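DNA ligase (Aquifex aeolicus, PDB 3QWU) probably catalyses ATP-dependent joining of nucleic acid ends through an adenylated enzyme intermediate, and binds adenosine and calcium. Local coordinates at residues W76-V81 / V185-R190; C130-G135 / F155-M160; M238-N243 / R283-G288; A244-Q249 / K350-M355. One frame throughout, in Å; residues are numbered along the deposited sequence.

Contact 1 (W76-V81 / V185-R190); sequences WVEEKV and VEILGR. With ADN (adenosine), chain C; GOL (glycerol), chain E.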
# COMPACT_ATOMS: atom_id res chain seq x y z
N TRP A 76 -10.61 17.22 -27.68
CA TRP A 76 -11.92 17.29 -27.08
C TRP A 76 -11.84 16.87 -25.59
O TRP A 76 -11.15 15.92 -25.23
CB TRP A 76 -12.88 16.37 -27.85
CG TRP A 76 -13.25 16.87 -29.22
CD1 TRP A 76 -12.68 16.52 -30.40
CD2 TRP A 76 -14.29 17.79 -29.54
NE1 TRP A 76 -13.30 17.15 -31.44
CE2 TRP A 76 -14.29 17.94 -30.94
CE3 TRP A 76 -15.23 18.49 -28.77
CZ2 TRP A 76 -15.19 18.77 -31.60
CZ3 TRP A 76 -16.13 19.32 -29.44
CH2 TRP A 76 -16.09 19.46 -30.83
N VAL A 77 -12.59 17.58 -24.77
CA VAL A 77 -12.65 17.31 -23.33
C VAL A 77 -14.01 16.80 -23.03
O VAL A 77 -14.99 17.44 -23.36
CB VAL A 77 -12.33 18.56 -22.58
CG1 VAL A 77 -12.53 18.38 -21.09
CG2 VAL A 77 -10.85 18.94 -22.89
N GLU A 78 -14.06 15.60 -22.50
CA GLU A 78 -15.31 14.90 -22.13
C GLU A 78 -15.35 14.59 -20.63
O GLU A 78 -14.32 14.40 -20.03
CB GLU A 78 -15.42 13.57 -22.88
CG GLU A 78 -15.64 13.76 -24.32
CD GLU A 78 -15.88 12.46 -25.05
OE1 GLU A 78 -15.52 11.37 -24.54
OE2 GLU A 78 -16.48 12.54 -26.13
N GLU A 79 -16.55 14.51 -20.05
CA GLU A 79 -16.69 14.15 -18.65
C GLU A 79 -16.39 12.66 -18.48
O GLU A 79 -16.84 11.84 -19.27
CB GLU A 79 -18.08 14.42 -18.09
CG GLU A 79 -18.19 13.95 -16.60
CD GLU A 79 -19.59 14.08 -15.98
OE1 GLU A 79 -20.52 14.47 -16.71
OE2 GLU A 79 -19.76 13.79 -14.78
N LYS A 80 -15.61 12.36 -17.45
CA LYS A 80 -15.35 11.02 -17.04
C LYS A 80 -16.40 10.65 -15.96
O LYS A 80 -16.48 11.24 -14.86
CB LYS A 80 -13.90 10.88 -16.52
CG LYS A 80 -13.50 9.40 -16.48
CD LYS A 80 -12.18 9.07 -15.83
CE LYS A 80 -12.13 7.51 -15.48
NZ LYS A 80 -13.50 6.84 -15.00
N VAL A 81 -17.27 9.73 -16.31
CA VAL A 81 -18.39 9.38 -15.45
C VAL A 81 -17.96 8.14 -14.66
O VAL A 81 -17.40 7.17 -15.20
CB VAL A 81 -19.68 9.08 -16.28
CG1 VAL A 81 -20.74 8.43 -15.39
CG2 VAL A 81 -20.23 10.33 -16.91
N VAL A 185 -21.86 11.24 -22.60
CA VAL A 185 -21.10 11.94 -21.56
C VAL A 185 -21.15 13.40 -21.94
O VAL A 185 -21.32 13.70 -23.12
CB VAL A 185 -19.64 11.38 -21.46
CG1 VAL A 185 -19.66 9.92 -20.93
CG2 VAL A 185 -18.92 11.42 -22.81
N GLU A 186 -21.10 14.32 -20.97
CA GLU A 186 -21.08 15.75 -21.26
C GLU A 186 -19.85 16.05 -22.09
O GLU A 186 -18.78 15.54 -21.78
CB GLU A 186 -21.07 16.60 -19.96
CG GLU A 186 -20.79 18.12 -20.22
CD GLU A 186 -20.83 19.01 -18.99
OE1 GLU A 186 -20.85 18.48 -17.88
OE2 GLU A 186 -20.84 20.27 -19.13
N ILE A 187 -19.98 16.91 -23.12
CA ILE A 187 -18.85 17.32 -23.93
C ILE A 187 -18.55 18.75 -23.55
O ILE A 187 -19.44 19.61 -23.63
CB ILE A 187 -19.12 17.29 -25.40
CG1 ILE A 187 -19.75 15.96 -25.86
CG2 ILE A 187 -17.82 17.59 -26.20
CD1 ILE A 187 -18.74 14.81 -26.26
N LEU A 188 -17.31 19.02 -23.10
CA LEU A 188 -16.94 20.37 -22.64
C LEU A 188 -16.49 21.26 -23.78
O LEU A 188 -16.63 22.48 -23.70
CB LEU A 188 -15.84 20.31 -21.59
CG LEU A 188 -16.25 19.86 -20.20
CD1 LEU A 188 -17.40 20.75 -19.65
CD2 LEU A 188 -16.58 18.32 -20.11
N GLY A 189 -15.96 20.62 -24.83
CA GLY A 189 -15.60 21.28 -26.05
C GLY A 189 -14.22 20.84 -26.54
O GLY A 189 -13.65 19.82 -26.07
N ARG A 190 -13.71 21.60 -27.50
CA ARG A 190 -12.49 21.32 -28.23
C ARG A 190 -11.48 22.36 -27.85
O ARG A 190 -11.76 23.56 -27.93
CB ARG A 190 -12.78 21.43 -29.72
CG ARG A 190 -11.61 21.12 -30.60
CD ARG A 190 -12.08 20.97 -31.97
NE ARG A 190 -11.10 20.33 -32.82
CZ ARG A 190 -10.12 20.96 -33.43
NH1 ARG A 190 -9.96 22.26 -33.24
NH2 ARG A 190 -9.28 20.27 -34.20
O5' ADN C . -10.09 3.86 -18.14
C5' ADN C . -10.99 4.96 -18.03
C4' ADN C . -12.40 4.44 -17.78
O4' ADN C . -13.32 5.53 -17.47
C3' ADN C . -12.96 3.77 -19.03
O3' ADN C . -12.68 2.37 -19.13
C2' ADN C . -14.45 4.06 -18.97
O2' ADN C . -15.17 2.94 -18.49
C1' ADN C . -14.62 5.24 -18.02
N9 ADN C . -15.13 6.47 -18.66
C8 ADN C . -16.03 7.30 -18.10
N7 ADN C . -16.32 8.36 -18.89
C5 ADN C . -15.54 8.20 -19.99
C6 ADN C . -15.32 8.99 -21.20
N6 ADN C . -16.04 10.14 -21.35
N1 ADN C . -14.45 8.51 -22.14
C2 ADN C . -13.76 7.35 -21.93
N3 ADN C . -13.89 6.59 -20.81
C4 ADN C . -14.76 6.96 -19.84
C1 GOL E . -22.88 12.84 -18.08
O1 GOL E . -21.54 13.14 -18.40
C2 GOL E . -23.73 14.08 -18.31
O2 GOL E . -24.79 13.76 -19.18
C3 GOL E . -24.19 14.78 -17.02
O3 GOL E . -25.55 15.18 -17.02
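Strands 75-80 and 187-191 run antiparallel, their local axes 4.7 Å apart at closest approach and 174° apart in direction, with a beta bulge shifting the register between Val-77 and Glu-78. Val-77 N lies almost on the C=O axis of Gly-189 (N to O 2.8 Å), and Leu-188 N to Val-77 O and Glu-79 N to Glu-186 O complete the ladder. At one end the Trp-76 indole, with CG beside the backbone N (chi1 -71°), is crossed by the extended chain of Arg-190: CB sits over the six-membered ring, 3.7 Å from its centroid, in a CH-pi contact. The guanidinium, its plane 72° from the indole, forms a salt bridge with Asp-221. An alanine at Trp-76 would take away the ring under Arg-190 CB and would probably leave that side chain and Ile-187 CG2 less well packed. Further along, Glu-78 and Ile-187 lie side by side, while the Glu-78 carboxylate is held by salt bridges to Lys-219 and Lys-173. Adenosine N6 donates to Glu-79 O at 2.8 Å and weakly to Glu-78 OE1, with Val-185 CG2 against the same nitrogen. Lys-80 NZ reaches the ribose O4' at 2.8 Å, its place in the sequence KVDG matching the lysine adenylated in covalent nucleotidyltransferases. Two acceptors facing an exocyclic amine are consistent with recognition of adenine, Glu-79 O being the stronger, and the flanking lysines are likely to keep Glu-78 ionised.

Contact 2 (C130-G135 / F155-M160); sequences CAEVAG and FVFDFM. With ADN (adenosine), chain C.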
# COMPACT_ATOMS: atom_id res chain seq x y z
N CYS A 130 -19.57 1.98 -26.79
CA CYS A 130 -18.79 2.05 -25.57
C CYS A 130 -19.45 3.12 -24.66
O CYS A 130 -19.51 4.30 -25.00
CB CYS A 130 -17.35 2.43 -25.89
SG CYS A 130 -16.50 1.23 -26.92
N ALA A 131 -19.93 2.67 -23.51
CA ALA A 131 -20.67 3.50 -22.57
C ALA A 131 -20.33 3.16 -21.12
O ALA A 131 -19.96 2.03 -20.80
CB ALA A 131 -22.18 3.35 -22.78
N GLU A 132 -20.50 4.16 -20.28
CA GLU A 132 -20.45 3.99 -18.82
C GLU A 132 -21.86 3.79 -18.31
O GLU A 132 -22.75 4.58 -18.63
CB GLU A 132 -19.90 5.25 -18.17
CG GLU A 132 -19.32 5.03 -16.78
CD GLU A 132 -17.97 4.28 -16.79
OE1 GLU A 132 -17.52 3.95 -17.90
OE2 GLU A 132 -17.39 4.03 -15.71
N VAL A 133 -22.08 2.72 -17.53
CA VAL A 133 -23.29 2.55 -16.75
C VAL A 133 -23.05 3.03 -15.31
O VAL A 133 -22.06 2.65 -14.67
CB VAL A 133 -23.72 1.11 -16.73
CG1 VAL A 133 -25.02 0.98 -15.97
CG2 VAL A 133 -23.90 0.59 -18.12
N ALA A 134 -23.98 3.82 -14.77
CA ALA A 134 -23.75 4.51 -13.50
C ALA A 134 -25.04 4.76 -12.77
O ALA A 134 -26.13 4.96 -13.40
CB ALA A 134 -22.99 5.84 -13.74
N GLY A 135 -24.93 4.80 -11.45
CA GLY A 135 -26.12 4.98 -10.60
C GLY A 135 -26.02 4.28 -9.25
O GLY A 135 -25.18 3.42 -9.04
N PHE A 155 -24.31 6.18 -20.42
CA PHE A 155 -23.76 7.30 -21.11
C PHE A 155 -22.70 6.86 -22.11
O PHE A 155 -21.62 6.44 -21.70
CB PHE A 155 -23.15 8.24 -20.07
CG PHE A 155 -24.16 8.80 -19.07
CD1 PHE A 155 -24.93 9.88 -19.36
CD2 PHE A 155 -24.33 8.22 -17.84
CE1 PHE A 155 -25.89 10.40 -18.42
CE2 PHE A 155 -25.27 8.74 -16.91
CZ PHE A 155 -26.05 9.81 -17.25
N VAL A 156 -23.03 6.94 -23.41
CA VAL A 156 -22.09 6.67 -24.47
C VAL A 156 -20.91 7.68 -24.48
O VAL A 156 -21.11 8.89 -24.29
CB VAL A 156 -22.82 6.75 -25.88
CG1 VAL A 156 -21.80 6.49 -27.04
CG2 VAL A 156 -23.99 5.80 -25.96
N PHE A 157 -19.69 7.17 -24.62
CA PHE A 157 -18.48 7.97 -24.77
C PHE A 157 -17.62 7.53 -25.95
O PHE A 157 -16.63 8.21 -26.32
CB PHE A 157 -17.65 7.96 -23.47
CG PHE A 157 -17.22 6.59 -23.02
CD1 PHE A 157 -16.24 5.90 -23.67
CD2 PHE A 157 -17.80 5.99 -21.92
CE1 PHE A 157 -15.89 4.59 -23.22
CE2 PHE A 157 -17.44 4.71 -21.51
CZ PHE A 157 -16.51 4.02 -22.16
N ASP A 158 -17.91 6.37 -26.54
CA ASP A 158 -17.14 5.94 -27.72
C ASP A 158 -17.92 4.95 -28.60
O ASP A 158 -18.93 4.36 -28.16
CB ASP A 158 -15.73 5.39 -27.30
CG ASP A 158 -14.62 6.51 -27.19
OD1 ASP A 158 -14.53 7.37 -28.12
OD2 ASP A 158 -13.82 6.50 -26.20
N PHE A 159 -17.50 4.82 -29.85
CA PHE A 159 -17.89 3.70 -30.68
C PHE A 159 -16.64 3.02 -31.18
O PHE A 159 -15.65 3.67 -31.51
CB PHE A 159 -18.70 4.11 -31.91
CG PHE A 159 -20.04 4.72 -31.61
CD1 PHE A 159 -21.12 3.92 -31.35
CD2 PHE A 159 -20.21 6.09 -31.62
CE1 PHE A 159 -22.34 4.49 -31.09
CE2 PHE A 159 -21.47 6.67 -31.36
CZ PHE A 159 -22.50 5.87 -31.06
N MET A 160 -16.67 1.70 -31.16
CA MET A 160 -15.68 0.90 -31.78
C MET A 160 -16.41 0.18 -32.86
O MET A 160 -17.60 0.43 -33.05
CB MET A 160 -15.09 -0.05 -30.74
CG MET A 160 -14.20 0.70 -29.75
SD MET A 160 -13.47 -0.31 -28.46
CE MET A 160 -12.23 -1.29 -29.34
O5' ADN C . -10.09 3.86 -18.14
C5' ADN C . -10.99 4.96 -18.03
C4' ADN C . -12.40 4.44 -17.78
O4' ADN C . -13.32 5.53 -17.47
C3' ADN C . -12.96 3.77 -19.03
O3' ADN C . -12.68 2.37 -19.13
C2' ADN C . -14.45 4.06 -18.97
O2' ADN C . -15.17 2.94 -18.49
C1' ADN C . -14.62 5.24 -18.02
N9 ADN C . -15.13 6.47 -18.66
C8 ADN C . -16.03 7.30 -18.10
N7 ADN C . -16.32 8.36 -18.89
C5 ADN C . -15.54 8.20 -19.99
C6 ADN C . -15.32 8.99 -21.20
N6 ADN C . -16.04 10.14 -21.35
N1 ADN C . -14.45 8.51 -22.14
C2 ADN C . -13.76 7.35 -21.93
N3 ADN C . -13.89 6.59 -20.81
C4 ADN C . -14.76 6.96 -19.84
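Strands 127-134 and 153-161 pair antiparallel through a classic beta bulge, in which Phe-157 and Asp-158 both face Cys-130. Here the contact is tight. Cys-130 O accepts two backbone bonds, from Phe-157 N at 2.9 Å and from Asp-158 N at 3.0 Å, both in its carbonyl plane, while Cys-130 N donates back to Asp-158 O from above that carbonyl's plane. Phe-157 takes the crowded rotamer, CG between the backbone N and the carbonyl carbon (chi1 59°), which folds its ring back over the neighbouring strand. Cys-130 O lies over the centre of one ring face, and CE2 presses to 3.3 Å from Ala-131 C; the adenine of the bound adenosine covers the opposite face. Asp-158 OD2 stands at the ring edge, where Tyr-54, Arg-227 and Lys-219 hold it. The other end is looser. Glu-132 and Phe-155 still exchange a pair of backbone bonds, but the partly exposed Phe-155 ring offers mainly an edge to Glu-132 O, and beyond it pairing passes to Gln-153, which bonds Ala-134. Adenine thus lies against Phe-157, consistent with the aromatic residue that stacks on the base in related nucleotidyltransferases. Glu-132, bent at chi2 (72°), adds a grip on the sugar: OE2 accepts from Gly-83 N, while OE1 accepts from the ribose O2' at 2.6 Å.

Contact 3 (M238-N243 / R283-G288); sequences MDIKTN and RAFIDG. With CA (calcium ion), chain D.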
# COMPACT_ATOMS: atom_id res chain seq x y z
N MET A 238 -12.49 10.24 -2.34
CA MET A 238 -13.63 9.35 -2.18
C MET A 238 -13.22 7.90 -2.52
O MET A 238 -13.70 6.97 -1.92
CB MET A 238 -14.76 9.76 -3.14
CG MET A 238 -15.93 10.50 -2.62
SD MET A 238 -16.62 10.08 -0.96
CE MET A 238 -15.63 11.25 0.03
N ASP A 239 -12.36 7.72 -3.52
CA ASP A 239 -11.87 6.37 -3.79
C ASP A 239 -11.16 5.81 -2.58
O ASP A 239 -11.40 4.65 -2.24
CB ASP A 239 -10.95 6.27 -4.99
CG ASP A 239 -11.70 6.42 -6.29
OD1 ASP A 239 -12.95 6.30 -6.31
OD2 ASP A 239 -11.04 6.67 -7.29
N ILE A 240 -10.33 6.62 -1.90
CA ILE A 240 -9.59 6.08 -0.79
C ILE A 240 -10.60 5.66 0.26
O ILE A 240 -10.59 4.53 0.72
CB ILE A 240 -8.54 7.06 -0.26
CG1 ILE A 240 -7.54 7.36 -1.34
CG2 ILE A 240 -7.85 6.44 0.92
CD1 ILE A 240 -6.46 8.31 -0.95
N LYS A 241 -11.55 6.54 0.56
CA LYS A 241 -12.57 6.26 1.59
C LYS A 241 -13.46 5.08 1.32
O LYS A 241 -13.69 4.25 2.21
CB LYS A 241 -13.45 7.49 1.80
CG LYS A 241 -14.76 7.26 2.60
CD LYS A 241 -14.77 7.91 3.97
CE LYS A 241 -16.11 7.72 4.70
NZ LYS A 241 -16.59 9.05 5.32
N THR A 242 -14.02 5.00 0.11
CA THR A 242 -14.96 3.93 -0.16
C THR A 242 -14.24 2.63 -0.35
O THR A 242 -14.88 1.63 -0.39
CB THR A 242 -15.81 4.20 -1.41
OG1 THR A 242 -14.92 4.34 -2.48
CG2 THR A 242 -16.64 5.50 -1.26
N ASN A 243 -12.92 2.63 -0.46
CA ASN A 243 -12.18 1.38 -0.57
C ASN A 243 -11.59 0.86 0.73
O ASN A 243 -10.76 -0.06 0.72
CB ASN A 243 -11.07 1.54 -1.59
CG ASN A 243 -11.48 1.02 -2.91
OD1 ASN A 243 -11.14 -0.14 -3.26
ND2 ASN A 243 -12.29 1.82 -3.65
N ARG A 283 -9.12 11.89 6.88
CA ARG A 283 -10.51 11.41 6.97
C ARG A 283 -10.81 10.37 5.99
O ARG A 283 -11.53 9.46 6.26
CB ARG A 283 -11.50 12.57 6.79
CG ARG A 283 -11.59 13.40 8.04
CD ARG A 283 -12.65 14.46 7.91
NE ARG A 283 -12.83 15.11 9.21
CZ ARG A 283 -13.48 14.59 10.25
NH1 ARG A 283 -14.08 13.38 10.18
NH2 ARG A 283 -13.53 15.29 11.38
N ALA A 284 -10.30 10.49 4.79
CA ALA A 284 -10.54 9.47 3.84
C ALA A 284 -10.06 8.11 4.40
O ALA A 284 -10.82 7.17 4.35
CB ALA A 284 -9.89 9.81 2.56
N PHE A 285 -8.84 8.00 4.93
CA PHE A 285 -8.39 6.72 5.46
C PHE A 285 -9.06 6.39 6.78
O PHE A 285 -9.51 5.28 7.01
CB PHE A 285 -6.90 6.71 5.73
CG PHE A 285 -6.04 6.63 4.50
CD1 PHE A 285 -5.92 5.43 3.80
CD2 PHE A 285 -5.31 7.69 4.09
CE1 PHE A 285 -5.12 5.34 2.70
CE2 PHE A 285 -4.54 7.58 2.96
CZ PHE A 285 -4.43 6.39 2.29
N ILE A 286 -9.09 7.35 7.68
CA ILE A 286 -9.53 7.04 9.01
C ILE A 286 -11.04 6.78 9.06
O ILE A 286 -11.47 5.82 9.69
CB ILE A 286 -9.19 8.16 9.98
CG1 ILE A 286 -7.66 8.29 10.13
CG2 ILE A 286 -9.87 7.87 11.31
CD1 ILE A 286 -7.15 9.45 11.06
N ASP A 287 -11.86 7.62 8.45
CA ASP A 287 -13.30 7.38 8.59
C ASP A 287 -13.84 6.17 7.84
O ASP A 287 -14.77 5.54 8.31
CB ASP A 287 -14.11 8.59 8.22
CG ASP A 287 -13.90 9.70 9.15
OD1 ASP A 287 -13.55 9.43 10.34
OD2 ASP A 287 -14.03 10.84 8.69
N GLY A 288 -13.24 5.79 6.73
CA GLY A 288 -13.67 4.56 6.06
C GLY A 288 -13.41 3.33 6.89
O GLY A 288 -14.21 2.44 6.96
CA CA D . -14.79 7.60 -7.48
O HOH W 1 -12.90 7.60 -8.69
O HOH W 2 -14.46 5.50 -8.48
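Helices 233-242 and 276-299 pack almost parallel, their local axes 7.6 Å apart and inclined by 19°, and the second brings a small-xxx-small pair, Ala-284 and Gly-288, to the interface. Such closeness lets backbones meet: Lys-241 CA approaches Ala-284 O at 3.4 Å in a CA-H...O contact, and a beta carbon on Gly-288 would collide with Lys-241 O. Two side chains of helix 233-242 flank this seam. Ile-240 points toward the partner helix, and its CG2, anti to the backbone N, is laid over one face of the Phe-285 ring, 3.6 Å from the centroid, with Ala-284 CB beside Ile-240 CB. The Phe-285 ring also meets Phe-285 of the second subunit, so the contact borders the dimer interface. Lys-241 crosses Asp-287 obliquely, its chain bent at chi2 (110°) and chi4, so that CD runs 3.8 Å from Gly-288 N and NZ stops 3.8 Å from Asp-287 CB. An alanine here would lack the chain lying over Gly-288 N and the charge near Asp-287, and would probably loosen the packing of the two helices. The Asp-287 carboxylate is engaged elsewhere: OD2 uses its syn lone pair for a salt bridge with Arg-283 NH1, nearly in the guanidinium plane, while OD1 bonds Tyr-278 OH of the second subunit. Arg-283 is also paired with Glu-279. Asp-239 points away from the partner helix and binds a calcium ion that Asp-82, Glu-143 and two waters share; Asp-239 OD1 lies 2.5 Å from the metal.

Contact 4 (A244-Q249 / K350-M355); sequences AKNMLQ and KVFLNM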
# COMPACT_ATOMS: atom_id res chain seq x y z
N ALA A 244 -11.98 1.46 1.85
CA ALA A 244 -11.46 1.03 3.16
C ALA A 244 -11.69 -0.47 3.40
O ALA A 244 -10.79 -1.16 3.80
CB ALA A 244 -12.10 1.83 4.28
N LYS A 245 -12.92 -0.96 3.18
CA LYS A 245 -13.29 -2.34 3.51
C LYS A 245 -12.51 -3.34 2.66
O LYS A 245 -12.38 -4.53 2.98
CB LYS A 245 -14.79 -2.53 3.36
CG LYS A 245 -15.56 -1.80 4.45
CD LYS A 245 -17.05 -1.74 4.21
CE LYS A 245 -17.84 -1.14 5.37
NZ LYS A 245 -19.30 -1.31 5.14
N ASN A 246 -11.88 -2.77 1.64
CA ASN A 246 -11.30 -3.44 0.51
C ASN A 246 -9.82 -3.47 0.62
O ASN A 246 -9.17 -3.92 -0.29
CB ASN A 246 -11.64 -2.58 -0.73
CG ASN A 246 -12.05 -3.39 -1.89
OD1 ASN A 246 -13.01 -3.00 -2.58
ND2 ASN A 246 -11.39 -4.56 -2.09
N MET A 247 -9.29 -2.97 1.73
CA MET A 247 -7.85 -2.69 1.86
C MET A 247 -6.91 -3.87 1.82
O MET A 247 -5.73 -3.66 1.65
CB MET A 247 -7.53 -1.91 3.13
CG MET A 247 -7.33 -0.47 2.91
SD MET A 247 -6.94 0.39 4.44
CE MET A 247 -7.61 2.01 3.97
N LEU A 248 -7.39 -5.09 2.04
CA LEU A 248 -6.46 -6.22 2.07
C LEU A 248 -6.21 -6.67 0.63
O LEU A 248 -5.15 -7.20 0.31
CB LEU A 248 -6.97 -7.34 2.99
CG LEU A 248 -7.17 -6.95 4.48
CD1 LEU A 248 -7.68 -8.12 5.30
CD2 LEU A 248 -5.89 -6.39 5.11
N GLN A 249 -7.15 -6.35 -0.25
CA GLN A 249 -7.03 -6.62 -1.68
C GLN A 249 -6.38 -5.45 -2.46
O GLN A 249 -6.88 -5.09 -3.53
CB GLN A 249 -8.45 -6.90 -2.28
CG GLN A 249 -9.54 -7.47 -1.33
CD GLN A 249 -9.25 -8.90 -0.79
OE1 GLN A 249 -9.01 -9.08 0.41
NE2 GLN A 249 -9.32 -9.90 -1.67
N LYS A 350 -21.49 -8.13 -0.46
CA LYS A 350 -20.11 -8.58 -0.61
C LYS A 350 -19.51 -8.52 0.81
O LYS A 350 -19.39 -7.43 1.40
CB LYS A 350 -19.29 -7.72 -1.62
CG LYS A 350 -19.73 -7.86 -3.11
CD LYS A 350 -19.10 -6.80 -4.08
CE LYS A 350 -20.08 -6.53 -5.29
NZ LYS A 350 -19.47 -5.96 -6.53
N VAL A 351 -19.23 -9.68 1.38
CA VAL A 351 -18.63 -9.83 2.71
C VAL A 351 -17.13 -9.98 2.51
O VAL A 351 -16.71 -10.93 1.84
CB VAL A 351 -19.16 -11.14 3.44
CG1 VAL A 351 -18.46 -11.37 4.79
CG2 VAL A 351 -20.72 -11.13 3.61
N PHE A 352 -16.35 -9.07 3.08
CA PHE A 352 -14.88 -9.12 3.04
C PHE A 352 -14.33 -9.97 4.19
O PHE A 352 -14.17 -9.48 5.32
CB PHE A 352 -14.32 -7.69 3.12
CG PHE A 352 -14.76 -6.82 1.97
CD1 PHE A 352 -13.99 -6.74 0.81
CD2 PHE A 352 -15.98 -6.15 2.01
CE1 PHE A 352 -14.43 -5.97 -0.26
CE2 PHE A 352 -16.42 -5.39 0.94
CZ PHE A 352 -15.65 -5.27 -0.18
N LEU A 353 -14.03 -11.24 3.90
CA LEU A 353 -13.71 -12.24 4.92
C LEU A 353 -12.40 -11.97 5.61
O LEU A 353 -12.24 -12.27 6.80
CB LEU A 353 -13.62 -13.66 4.32
CG LEU A 353 -14.81 -14.59 4.06
CD1 LEU A 353 -16.21 -13.95 4.14
CD2 LEU A 353 -14.59 -15.24 2.70
N ASN A 354 -11.44 -11.46 4.85
CA ASN A 354 -10.12 -11.19 5.40
C ASN A 354 -10.11 -9.95 6.26
O ASN A 354 -9.56 -9.97 7.34
CB ASN A 354 -9.04 -11.19 4.31
CG ASN A 354 -8.78 -12.65 3.75
OD1 ASN A 354 -8.34 -12.84 2.61
ND2 ASN A 354 -9.10 -13.65 4.57
N MET A 355 -10.80 -8.91 5.85
CA MET A 355 -10.95 -7.75 6.71
C MET A 355 -11.72 -8.15 7.93
O MET A 355 -11.36 -7.73 9.05
CB MET A 355 -11.68 -6.61 6.00
CG MET A 355 -11.70 -5.34 6.78
SD MET A 355 -10.01 -4.77 7.18
CE MET A 355 -9.74 -3.69 5.77
O HOH W 3 -11.32 -8.91 2.71
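From Ala-244 to Gln-249 the loop after helix 233-242 passes over the junction where strand 343-352 becomes helix 353-363, with Phe-352 at the N-cap position. Ala-244 opens the contact with its carbonyl, since O lies 3.4 Å from Met-355 CE, brought there by bends at chi2 and chi3 of the methionine. Lys-245 follows with both backbone and side chain: its O sits over one face of the Phe-352 ring, 3.5 Å from CG, and its CB touches CD2 of the same ring at 4.0 Å. The rest of this lysine extends away, and NZ bonds Tyr-303 O. Asn-246 brings ND2 to 3.8 Å from Phe-352 CE1, the amide crossing the ring obliquely with the planes 62° apart. Met-247 places CB 3.9 Å from Met-355 CE, while its end leads off to Phe-285 and it also packs on Thr-256 of the second subunit. Leu-248 points toward the helix start, its CD1 4.3 Å from Met-355 CB. Gln-249 closes the segment through a water that donates to its OE1 and accepts from Met-355 N at 3.2 Å. No direct hydrogen bond spans the two segments, so within what is probably an OB-like C-terminal region the loop is joined by carbonyl oxygens and carbons laid against the Phe-352 ring and the Met-355 side chain, while one water serves a backbone N-H in the first turn of the helix.

In the fold
Contacts 1 and 2 come first along the chain, the antiparallel pair of contact 2 falling between the two strands of contact 1. They belong to different sheets of the RNA ligase family region, yet their centres are only 12 Å apart; they touch through Val-185 and Val-156, and adenosine lies between them. Contacts 3 and 4 follow, their segments alternating in sequence, with centres 13 Å apart and direct packing of Phe-285 on Met-247. About 27 Å separates the centre of contact 3 from those of contacts 1 and 2. Helix 233-242, carrying a calcium ligand, thus leads from the nucleotide-binding sheets to the C-terminal helices and the second subunit.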